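Local coordinates for protein putative isochorismatase (Streptomyces avermitilis, PDB 3KL2) that is of unknown function but is probably a hydrolase of the isochorismatase-like cysteine hydrolase family, at residues 79-84 with 111-116; 98-101 with 105-108; 167-172 with 179-184. All coordinates share one frame; numbering follows the deposited sequence.

Contact 1 (79-84 with 111-116); sequences PITFAE and WGAAIV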
loop_
_atom_site.group_PDB
_atom_site.type_symbol
_atom_site.label_atom_id
_atom_site.label_comp_id
_atom_site.label_asym_id
_atom_site.label_seq_id
_atom_site.Cartn_x
_atom_site.Cartn_y
_atom_site.Cartn_z
ATOM N N PRO A 79 4.036 -19.069 -0.141
ATOM C CA PRO A 79 3.765 -19.834 1.057
ATOM C C PRO A 79 3.574 -18.910 2.222
ATOM O O PRO A 79 4.093 -17.807 2.214
ATOM C CB PRO A 79 5.036 -20.674 1.226
ATOM C CG PRO A 79 6.120 -19.794 0.755
ATOM C CD PRO A 79 5.474 -18.970 -0.402
ATOM N N ILE A 80 2.817 -19.329 3.214
ATOM C CA ILE A 80 2.691 -18.550 4.440
ATOM C C ILE A 80 3.459 -19.309 5.534
ATOM O O ILE A 80 3.359 -20.540 5.595
ATOM C CB ILE A 80 1.198 -18.350 4.768
ATOM C CG1 ILE A 80 1.002 -17.442 5.980
ATOM C CG2 ILE A 80 0.517 -19.646 5.082
ATOM C CD1 ILE A 80 -0.448 -17.423 6.492
ATOM N N THR A 81 4.208 -18.614 6.392
ATOM C CA THR A 81 4.962 -19.261 7.478
ATOM C C THR A 81 4.998 -18.352 8.681
ATOM O O THR A 81 4.875 -17.142 8.490
ATOM C CB THR A 81 6.438 -19.455 7.092
ATOM O OG1 THR A 81 7.014 -18.165 6.936
ATOM C CG2 THR A 81 6.609 -20.220 5.820
ATOM N N PHE A 82 5.222 -18.886 9.891
ATOM C CA PHE A 82 5.320 -18.047 11.101
ATOM C C PHE A 82 6.492 -18.502 11.952
ATOM O O PHE A 82 6.675 -19.673 12.136
ATOM C CB PHE A 82 4.002 -18.028 11.949
ATOM C CG PHE A 82 2.783 -17.607 11.140
ATOM C CD1 PHE A 82 2.298 -16.313 11.209
ATOM C CD2 PHE A 82 2.185 -18.491 10.252
ATOM C CE1 PHE A 82 1.221 -15.903 10.433
ATOM C CE2 PHE A 82 1.084 -18.087 9.480
ATOM C CZ PHE A 82 0.612 -16.783 9.576
ATOM N N ALA A 83 7.302 -17.564 12.439
ATOM C CA ALA A 83 8.316 -17.887 13.405
ATOM C C ALA A 83 7.621 -18.586 14.573
ATOM O O ALA A 83 6.529 -18.196 14.968
ATOM C CB ALA A 83 9.050 -16.624 13.886
ATOM N N GLU A 84 8.254 -19.653 15.063
ATOM C CA GLU A 84 7.733 -20.471 16.152
ATOM C C GLU A 84 7.423 -19.619 17.365
ATOM O O GLU A 84 8.223 -18.788 17.742
ATOM C CB GLU A 84 8.773 -21.556 16.541
ATOM C CG GLU A 84 8.335 -22.634 17.544
ATOM C CD GLU A 84 9.448 -23.687 17.706
ATOM O OE1 GLU A 84 9.722 -24.408 16.700
ATOM O OE2 GLU A 84 10.077 -23.747 18.804
ATOM N N TRP A 111 7.605 -29.665 8.420
ATOM C CA TRP A 111 7.118 -30.310 7.212
ATOM C C TRP A 111 5.857 -29.603 6.738
ATOM O O TRP A 111 5.682 -29.360 5.519
ATOM C CB TRP A 111 6.859 -31.794 7.483
ATOM C CG TRP A 111 6.102 -32.543 6.406
ATOM C CD1 TRP A 111 6.624 -33.129 5.260
ATOM C CD2 TRP A 111 4.695 -32.810 6.385
ATOM N NE1 TRP A 111 5.613 -33.729 4.534
ATOM C CE2 TRP A 111 4.427 -33.573 5.203
ATOM C CE3 TRP A 111 3.632 -32.494 7.254
ATOM C CZ2 TRP A 111 3.158 -34.015 4.870
ATOM C CZ3 TRP A 111 2.339 -32.950 6.921
ATOM C CH2 TRP A 111 2.117 -33.689 5.728
ATOM N N GLY A 112 5.001 -29.248 7.680
ATOM C CA GLY A 112 3.733 -28.576 7.328
ATOM C C GLY A 112 3.898 -27.301 6.528
ATOM O O GLY A 112 3.076 -27.000 5.629
ATOM N N ALA A 113 4.967 -26.572 6.846
ATOM C CA ALA A 113 5.289 -25.304 6.227
ATOM C C ALA A 113 5.904 -25.436 4.847
ATOM O O ALA A 113 5.918 -24.456 4.142
ATOM C CB ALA A 113 6.279 -24.480 7.154
ATOM N N ALA A 114 6.411 -26.615 4.470
ATOM C CA ALA A 114 7.039 -26.819 3.172
ATOM C C ALA A 114 6.058 -26.892 2.038
ATOM O O ALA A 114 4.932 -27.430 2.161
ATOM C CB ALA A 114 7.857 -28.101 3.153
ATOM N N ILE A 115 6.527 -26.398 0.891
ATOM C CA ILE A 115 5.786 -26.513 -0.327
ATOM C C ILE A 115 5.696 -27.974 -0.668
ATOM O O ILE A 115 6.600 -28.749 -0.362
ATOM C CB ILE A 115 6.420 -25.742 -1.467
ATOM C CG1 ILE A 115 6.303 -24.239 -1.177
ATOM C CG2 ILE A 115 5.704 -26.092 -2.764
ATOM C CD1 ILE A 115 7.114 -23.347 -2.100
ATOM N N VAL A 116 4.587 -28.364 -1.283
ATOM C CA VAL A 116 4.323 -29.760 -1.588
ATOM C C VAL A 116 5.306 -30.280 -2.670
ATOM O O VAL A 116 5.630 -29.561 -3.622
ATOM C CB VAL A 116 2.828 -29.943 -1.974
ATOM C CG1 VAL A 116 2.502 -29.196 -3.261
ATOM C CG2 VAL A 116 2.433 -31.440 -2.069
#
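Thr81 and Ala113 meet beside one shared donor: NE2 of Gln34 hydrogen-bonds both to Ile80 O and to Ala113 O, tying the two loops together through a third loop. The direct contact is made by methyl and methylene groups alone. Thr81 CG2 approaches Ala113 CB at 4.5 Å, two methyls facing each other. The backbones here are 6.2 Å apart, measured from CA of Thr81 to CA of Ala113. While CG2 goes to Ala113, OG1 of Thr81 is hydrogen-bonded to Lys108 NZ, so one side chain offers an apolar branch to 111-116 and a polar one to the loop at 105-108. At the start of 79-84, Pro79 CB lies 4.5 Å from Ile115 CG1; the proline points at the other segment, whereas Ile115 leaves its backbone at a slant and then reaches across. Both approaches are loose, and the summed burial is a modest 133 Å². Ala113 is presented by a type I beta turn closed by Ala114 N to Trp111 O, 3.0 Å, with Ala113 N also bonded to Thr110 OG1. Trp111 O accepts from Asn35 ND2 as well, which gives it two donors. The arrangement joins the loop leaving strand 75-78 to the one leading toward strand 126-127, neighbours in the parallel sheet of this isochorismatase-like alpha/beta fold.

Contact 2 (98-101 with 105-108); sequences KGVV and AFVK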
loop_
_atom_site.group_PDB
_atom_site.type_symbol
_atom_site.label_atom_id
_atom_site.label_comp_id
_atom_site.label_asym_id
_atom_site.label_seq_id
_atom_site.Cartn_x
_atom_site.Cartn_y
_atom_site.Cartn_z
ATOM N N LYS A 98 -6.692 -16.621 13.981
ATOM C CA LYS A 98 -6.787 -17.226 15.302
ATOM C C LYS A 98 -6.743 -18.761 15.197
ATOM O O LYS A 98 -6.198 -19.441 16.073
ATOM C CB LYS A 98 -8.087 -16.811 15.977
ATOM C CG LYS A 98 -8.256 -17.263 17.459
ATOM C CD LYS A 98 -9.747 -17.382 17.793
ATOM C CE LYS A 98 -10.059 -17.500 19.295
ATOM N NZ LYS A 98 -8.958 -18.192 20.054
ATOM N N GLY A 99 -7.319 -19.297 14.123
ATOM C CA GLY A 99 -7.292 -20.727 13.879
ATOM C C GLY A 99 -5.907 -21.252 13.543
ATOM O O GLY A 99 -5.527 -22.353 13.986
ATOM N N VAL A 100 -5.165 -20.472 12.752
ATOM C CA VAL A 100 -3.788 -20.773 12.407
ATOM C C VAL A 100 -2.971 -20.873 13.683
ATOM O O VAL A 100 -2.247 -21.851 13.895
ATOM C CB VAL A 100 -3.203 -19.681 11.486
ATOM C CG1 VAL A 100 -1.671 -19.732 11.451
ATOM C CG2 VAL A 100 -3.819 -19.795 10.087
ATOM N N VAL A 101 -3.107 -19.865 14.539
ATOM C CA VAL A 101 -2.335 -19.814 15.783
ATOM C C VAL A 101 -2.707 -20.943 16.713
ATOM O O VAL A 101 -1.840 -21.638 17.238
ATOM C CB VAL A 101 -2.512 -18.467 16.516
ATOM C CG1 VAL A 101 -1.864 -18.505 17.891
ATOM C CG2 VAL A 101 -1.904 -17.348 15.669
ATOM N N ALA A 105 -0.431 -24.133 12.976
ATOM C CA ALA A 105 -0.239 -24.348 11.522
ATOM C C ALA A 105 0.811 -23.409 10.908
ATOM O O ALA A 105 1.012 -22.298 11.349
ATOM C CB ALA A 105 -1.566 -24.160 10.799
ATOM N N PHE A 106 1.465 -23.886 9.869
ATOM C CA PHE A 106 2.499 -23.135 9.171
ATOM C C PHE A 106 3.682 -22.623 10.045
ATOM O O PHE A 106 4.157 -21.493 9.873
ATOM C CB PHE A 106 1.868 -21.998 8.397
ATOM C CG PHE A 106 0.725 -22.406 7.551
ATOM C CD1 PHE A 106 -0.561 -22.111 7.920
ATOM C CD2 PHE A 106 0.928 -23.004 6.342
ATOM C CE1 PHE A 106 -1.633 -22.444 7.106
ATOM C CE2 PHE A 106 -0.142 -23.344 5.537
ATOM C CZ PHE A 106 -1.400 -23.066 5.914
ATOM N N VAL A 107 4.174 -23.454 10.964
ATOM C CA VAL A 107 5.356 -23.065 11.738
ATOM C C VAL A 107 6.583 -23.159 10.796
ATOM O O VAL A 107 6.759 -24.152 10.082
ATOM C CB VAL A 107 5.520 -23.912 13.030
ATOM C CG1 VAL A 107 6.681 -23.412 13.871
ATOM C CG2 VAL A 107 4.229 -23.868 13.907
ATOM N N LYS A 108 7.388 -22.101 10.758
ATOM C CA LYS A 108 8.683 -22.100 10.017
ATOM C C LYS A 108 9.575 -23.278 10.401
ATOM O O LYS A 108 9.795 -23.531 11.592
ATOM C CB LYS A 108 9.492 -20.830 10.310
ATOM C CG LYS A 108 9.187 -19.665 9.402
ATOM C CD LYS A 108 10.314 -18.582 9.453
ATOM C CE LYS A 108 10.778 -18.202 8.006
ATOM N NZ LYS A 108 9.640 -17.636 7.141
#
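Val100 reaches from helix 96-103 to Ala105 and Phe106 with both of its methyls. Its CB leaves the helix at a slant to the segment 105-108 and serves as the fork. There chi1 of 163° places CG1 anti to the backbone N, beside the carbonyl carbon. From that position Val100 CG1 lies 3.7 Å from Ala105 O. It also approaches the methyl of the same residue, Ala105 CB, at 4.5 Å. Its third neighbour is the aromatic ring, with Val100 CG1 4.4 Å from Phe106 CD1. This last is an approach at the ring edge, close to the ring plane, so the methyl sits beside the phenyl group and does not cover a face. The other branch, CG2, stands beside the backbone N, and Val100 CG2 is about 4.5 Å from both Phe106 CD1 and Phe106 CE1, so both methyls flank the ring. The backbones are joined by one nearly straight bond: Ala105 N gives its hydrogen to Val100 O over 3.1 Å, with 174° at the hydrogen, in the carbonyl plane. Ala105 CB stands 3.9 Å from the same acceptor, Val100 O. Elsewhere, Ala105 O is bonded to Tyr86 OH and Phe106 N to Glu36 OE1, so these buried backbone groups are satisfied, and Phe37 packs edge-to-face with the Phe106 ring. Phe106 itself has a left-handed backbone conformation. A 6→1 N-H...O=C bond from a residue just past the C-terminus of helix 96-103, with an apolar contact across the helix end, resembles the Schellman-like C-caps that finish many helices.

Contact 3 (167-172 with 179-184); sequences STMRTG and VITLTD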
loop_
_atom_site.group_PDB
_atom_site.type_symbol
_atom_site.label_atom_id
_atom_site.label_comp_id
_atom_site.label_asym_id
_atom_site.label_seq_id
_atom_site.Cartn_x
_atom_site.Cartn_y
_atom_site.Cartn_z
ATOM N N SER A 167 -8.737 -12.805 -1.464
ATOM C CA SER A 167 -8.150 -11.540 -1.015
ATOM C C SER A 167 -7.091 -11.017 -1.990
ATOM O O SER A 167 -7.048 -9.823 -2.291
ATOM C CB SER A 167 -7.537 -11.675 0.336
ATOM O OG SER A 167 -8.543 -11.775 1.277
ATOM N N THR A 168 -6.260 -11.934 -2.475
ATOM C CA THR A 168 -5.274 -11.630 -3.453
ATOM C C THR A 168 -5.863 -11.181 -4.794
ATOM O O THR A 168 -5.311 -10.338 -5.449
ATOM C CB THR A 168 -4.422 -12.861 -3.662
ATOM O OG1 THR A 168 -3.816 -13.223 -2.409
ATOM C CG2 THR A 168 -3.332 -12.619 -4.780
ATOM N N MET A 169 -6.920 -11.824 -5.250
ATOM C CA MET A 169 -7.694 -11.402 -6.425
ATOM C C MET A 169 -8.237 -9.972 -6.257
ATOM O O MET A 169 -8.122 -9.124 -7.134
ATOM C CB MET A 169 -8.868 -12.352 -6.565
ATOM C CG MET A 169 -9.778 -12.153 -7.836
ATOM S SD MET A 169 -11.231 -13.214 -7.723
ATOM C CE MET A 169 -11.976 -12.679 -6.198
ATOM N N ARG A 170 -8.827 -9.686 -5.104
ATOM C CA ARG A 170 -9.408 -8.364 -4.913
ATOM C C ARG A 170 -8.338 -7.271 -5.030
ATOM O O ARG A 170 -8.468 -6.310 -5.822
ATOM C CB ARG A 170 -10.185 -8.306 -3.614
ATOM C CG ARG A 170 -11.452 -9.119 -3.662
ATOM C CD ARG A 170 -12.084 -9.315 -2.271
ATOM N NE ARG A 170 -13.357 -10.041 -2.382
ATOM C CZ ARG A 170 -14.562 -9.476 -2.389
ATOM N NH1 ARG A 170 -14.717 -8.152 -2.228
ATOM N NH2 ARG A 170 -15.633 -10.256 -2.517
ATOM N N THR A 171 -7.252 -7.456 -4.300
ATOM C CA THR A 171 -6.180 -6.490 -4.283
ATOM C C THR A 171 -5.494 -6.455 -5.665
ATOM O O THR A 171 -5.179 -5.391 -6.179
ATOM C CB THR A 171 -5.212 -6.746 -3.071
ATOM O OG1 THR A 171 -5.974 -6.695 -1.866
ATOM C CG2 THR A 171 -4.044 -5.702 -2.944
ATOM N N GLY A 172 -5.277 -7.596 -6.271
ATOM C CA GLY A 172 -4.734 -7.642 -7.637
ATOM C C GLY A 172 -5.496 -6.749 -8.585
ATOM O O GLY A 172 -4.921 -5.982 -9.413
ATOM N N VAL A 179 -6.214 -9.995 -13.493
ATOM C CA VAL A 179 -6.238 -11.240 -12.716
ATOM C C VAL A 179 -7.011 -12.362 -13.427
ATOM O O VAL A 179 -8.126 -12.172 -13.860
ATOM C CB VAL A 179 -6.886 -10.999 -11.347
ATOM C CG1 VAL A 179 -6.684 -12.199 -10.460
ATOM C CG2 VAL A 179 -6.297 -9.702 -10.716
ATOM N N ILE A 180 -6.417 -13.527 -13.532
ATOM C CA ILE A 180 -7.100 -14.714 -14.029
ATOM C C ILE A 180 -7.124 -15.686 -12.849
ATOM O O ILE A 180 -6.079 -15.944 -12.251
ATOM C CB ILE A 180 -6.329 -15.345 -15.186
ATOM C CG1 ILE A 180 -6.412 -14.469 -16.425
ATOM C CG2 ILE A 180 -6.854 -16.731 -15.521
ATOM C CD1 ILE A 180 -5.359 -14.839 -17.444
ATOM N N THR A 181 -8.316 -16.156 -12.475
ATOM C CA THR A 181 -8.456 -17.182 -11.434
ATOM C C THR A 181 -8.696 -18.519 -12.088
ATOM O O THR A 181 -9.512 -18.621 -12.984
ATOM C CB THR A 181 -9.610 -16.902 -10.449
ATOM O OG1 THR A 181 -10.812 -16.619 -11.175
ATOM C CG2 THR A 181 -9.257 -15.707 -9.544
ATOM N N LEU A 182 -7.960 -19.519 -11.624
ATOM C CA LEU A 182 -8.036 -20.865 -12.093
ATOM C C LEU A 182 -9.114 -21.574 -11.281
ATOM O O LEU A 182 -8.854 -22.050 -10.140
ATOM C CB LEU A 182 -6.696 -21.573 -11.924
ATOM C CG LEU A 182 -5.535 -21.174 -12.860
ATOM C CD1 LEU A 182 -4.218 -21.633 -12.301
ATOM C CD2 LEU A 182 -5.738 -21.759 -14.248
ATOM N N THR A 183 -10.312 -21.643 -11.868
ATOM C CA THR A 183 -11.507 -22.146 -11.169
ATOM C C THR A 183 -11.353 -23.584 -10.693
ATOM O O THR A 183 -11.881 -23.922 -9.642
ATOM C CB THR A 183 -12.778 -22.035 -12.050
ATOM O OG1 THR A 183 -12.589 -22.772 -13.279
ATOM C CG2 THR A 183 -13.073 -20.546 -12.366
ATOM N N ASP A 184 -10.611 -24.411 -11.436
ATOM C CA ASP A 184 -10.333 -25.792 -11.017
ATOM C C ASP A 184 -8.913 -26.003 -10.452
ATOM O O ASP A 184 -8.429 -27.133 -10.469
ATOM C CB ASP A 184 -10.640 -26.831 -12.139
ATOM C CG ASP A 184 -9.835 -26.594 -13.412
ATOM O OD1 ASP A 184 -9.095 -25.601 -13.431
ATOM O OD2 ASP A 184 -9.947 -27.368 -14.404
#
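Met169 lies across Val179 at about a right angle and across Thr181 at a slant, so one flexible side chain from helix 164-174 spans two residues of strand 178-187 that point to the same face of the sheet. Its CG stands anti to the backbone N (chi1 -175°) and chi2 is also extended, which carries the chain out from the helix before it bends at chi3. Met169 CG rests over the gap between two methyls, 4.1 Å from Val179 CG1 and 4.0 Å from Thr181 CG2, and the sulfur goes further along the strand, with Met169 SD 3.7 Å from Thr181 CG2. Val179 divides its two branches: CG1 takes the methionine, while Val179 CG2 lies against the helix backbone, 3.7 Å from the carbonyl carbon, Gly172 C, and 4.0 Å from Gly172 CA. With no side chain at Gly172, the valine can settle directly on the main chain, and here the backbones come nearest. The segment axes run almost antiparallel, at 162° and 9.0 Å apart, as a helix returning over its sheet in a beta-alpha-beta crossover from strand 153-159. Phe202 and Phe205 of helix 191-205 also touch Met169, and Leu156 packs on Val179 from the neighbouring strand. Thr181 OG1 is hydrogen-bonded to Ser206 OG, while its CG2 meets the sulfur. What crosses between helix and strand is therefore thioether, methyl and main-chain carbon, all buried; the contact rests on shape and dispersion, and the hydroxyl of Thr181, whose methyl takes part, is satisfied by a partner outside both segments.

How the contacts relate
Contacts 1 and 2 form one cluster, with centres 9 Å apart. The segments of contact 2 come between those of contact 1 along the chain, so helix 96-103 and its closing turn lie within the excursion from strand 75-78 to strand 126-127. They touch directly, Phe82 N lying 2.8 Å from Phe106 O in a probable backbone hydrogen bond. Contact 3 follows later in the sequence and lies on the other side of the chain's centre, about 22 and 23 Å away between centres. It packs a helix on the parallel sheet itself, whereas the first two join loops and the end of helix 96-103, and one of these loops reaches Glu129 of the second subunit through Lys108.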